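PDB 3OQG: Hpy188I from Helicobacter pylori, which cuts double-stranded DNA at its recognition sequence as a restriction endonuclease of the GIY-YIG nuclease family. Local coordinates for residues Asn50-Leu56 against Leu119-Leu123. Sequence-based numbering, arbitrary orientation. Where two conformers were deposited one is given.
Sequences NNSLEKL and LQSLL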
# COMPACT_ATOMS: atom_id res chain seq x y z
N ASN A 50 11.58 21.72 -3.72
CA ASN A 50 11.65 22.87 -2.87
C ASN A 50 12.36 22.46 -1.57
O ASN A 50 11.73 22.01 -0.61
CB ASN A 50 10.26 23.43 -2.61
CG ASN A 50 10.30 24.75 -1.86
OD1 ASN A 50 11.25 25.02 -1.10
ND2 ASN A 50 9.25 25.54 -2.01
N ASN A 51 13.68 22.58 -1.57
CA ASN A 51 14.50 22.13 -0.43
C ASN A 51 14.18 22.83 0.87
O ASN A 51 14.11 22.19 1.93
CB ASN A 51 15.99 22.21 -0.77
CG ASN A 51 16.50 20.92 -1.35
OD1 ASN A 51 16.77 19.97 -0.60
ND2 ASN A 51 16.60 20.85 -2.68
N SER A 52 13.96 24.15 0.84
CA SER A 52 13.68 24.86 2.07
C SER A 52 12.44 24.31 2.75
O SER A 52 12.40 24.21 3.98
CB SER A 52 13.49 26.35 1.82
OG SER A 52 13.26 27.02 3.05
N LEU A 53 11.45 23.92 1.97
CA LEU A 53 10.20 23.39 2.53
C LEU A 53 10.14 21.86 2.56
O LEU A 53 9.13 21.29 2.97
CB LEU A 53 9.01 23.96 1.77
CG LEU A 53 8.86 25.49 1.87
CD1 LEU A 53 7.49 25.84 1.42
CD2 LEU A 53 9.13 26.05 3.27
N GLU A 54 11.23 21.21 2.13
CA GLU A 54 11.38 19.74 2.15
C GLU A 54 10.19 19.07 1.47
O GLU A 54 9.56 18.17 2.03
CB GLU A 54 11.58 19.19 3.56
CG GLU A 54 12.12 17.75 3.57
CD GLU A 54 12.38 17.23 4.96
OE1 GLU A 54 11.99 17.91 5.96
OE2 GLU A 54 12.99 16.15 5.06
N LYS A 55 9.91 19.51 0.26
CA LYS A 55 8.76 19.00 -0.47
C LYS A 55 8.96 19.20 -1.95
O LYS A 55 9.80 20.00 -2.37
CB LYS A 55 7.46 19.71 -0.04
CG LYS A 55 7.34 21.12 -0.53
CD LYS A 55 6.09 21.81 -0.01
CE LYS A 55 4.78 21.14 -0.46
NZ LYS A 55 3.55 21.89 0.00
N LEU A 56 8.13 18.51 -2.71
CA LEU A 56 7.98 18.67 -4.14
C LEU A 56 6.72 19.45 -4.51
O LEU A 56 5.62 19.15 -4.04
CB LEU A 56 7.87 17.32 -4.79
CG LEU A 56 9.02 16.35 -4.50
CD1 LEU A 56 8.63 14.91 -4.80
CD2 LEU A 56 10.25 16.79 -5.25
N LEU A 119 11.70 11.17 -1.94
CA LEU A 119 11.67 12.61 -1.68
C LEU A 119 13.11 13.11 -1.44
O LEU A 119 13.52 14.13 -2.01
CB LEU A 119 10.81 12.92 -0.48
CG LEU A 119 10.79 14.40 -0.09
CD1 LEU A 119 10.12 15.18 -1.19
CD2 LEU A 119 10.08 14.63 1.25
N GLN A 120 13.87 12.40 -0.61
CA GLN A 120 15.20 12.88 -0.23
C GLN A 120 16.14 12.85 -1.43
O GLN A 120 16.95 13.77 -1.61
CB GLN A 120 15.79 12.11 0.94
CG GLN A 120 15.00 12.24 2.24
CD GLN A 120 14.79 13.68 2.65
OE1 GLN A 120 15.71 14.52 2.56
NE2 GLN A 120 13.57 13.98 3.10
N SER A 121 16.00 11.82 -2.27
CA SER A 121 16.83 11.73 -3.49
C SER A 121 16.50 12.85 -4.46
O SER A 121 17.41 13.50 -4.99
CB SER A 121 16.66 10.37 -4.18
OG SER A 121 17.24 9.33 -3.39
N LEU A 122 15.22 13.09 -4.69
CA LEU A 122 14.81 14.18 -5.59
C LEU A 122 15.21 15.56 -5.06
O LEU A 122 15.61 16.43 -5.85
CB LEU A 122 13.31 14.10 -5.88
CG LEU A 122 12.81 12.85 -6.62
CD1 LEU A 122 11.34 12.98 -7.05
CD2 LEU A 122 13.66 12.41 -7.80
N LEU A 123 15.10 15.78 -3.76
CA LEU A 123 15.53 17.05 -3.17
C LEU A 123 17.04 17.26 -3.33
O LEU A 123 17.51 18.37 -3.62
CB LEU A 123 15.12 17.11 -1.67
CG LEU A 123 13.64 17.28 -1.34
CD1 LEU A 123 13.44 17.28 0.19
CD2 LEU A 123 13.02 18.51 -2.01
O HOH W 1 16.02 16.95 3.74
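The beta hairpin that links strands 42-50 and 55-60 lays its type I turn, N51 to E54, and its G1 bulge, formed by E54 and K55 opposite N50, against helix 113-125. ND2 of N51 donates to the backbone O of L123 (2.8 Å), a nearly straight bond (170°) with the acceptor in the amide plane, while OD1 lies 3.5 Å from CB of L123. L123 pushes its two methyls into the hairpin: CD1 meets CG of E54 (3.7 Å), and CD2 rests on O of K55 (3.6 Å), close to the backbone bond that pairs K55 with N50. E54 reaches Q120 through an extended chain, its CG swung opposite the backbone N (chi1 -164°), and NE2 of Q120 gives a bent bond to the anti lone pair of OE2 of E54 (3.0 Å). The two flat groups stand almost perpendicular. OE2 also accepts from V103 N, and NE2 also donates to G101 O, so both groups are tied to the 101-103 segment as well. On the strand side, CG of L56 packs on CD1 of L119 (3.7 Å), and CD1 of L56 meets CD1 of L122 (4.0 Å). Polar bonds thus flank apolar contacts among leucines, joining a type I turn with a G1 bulge to a helix packed beside the antiparallel sheet.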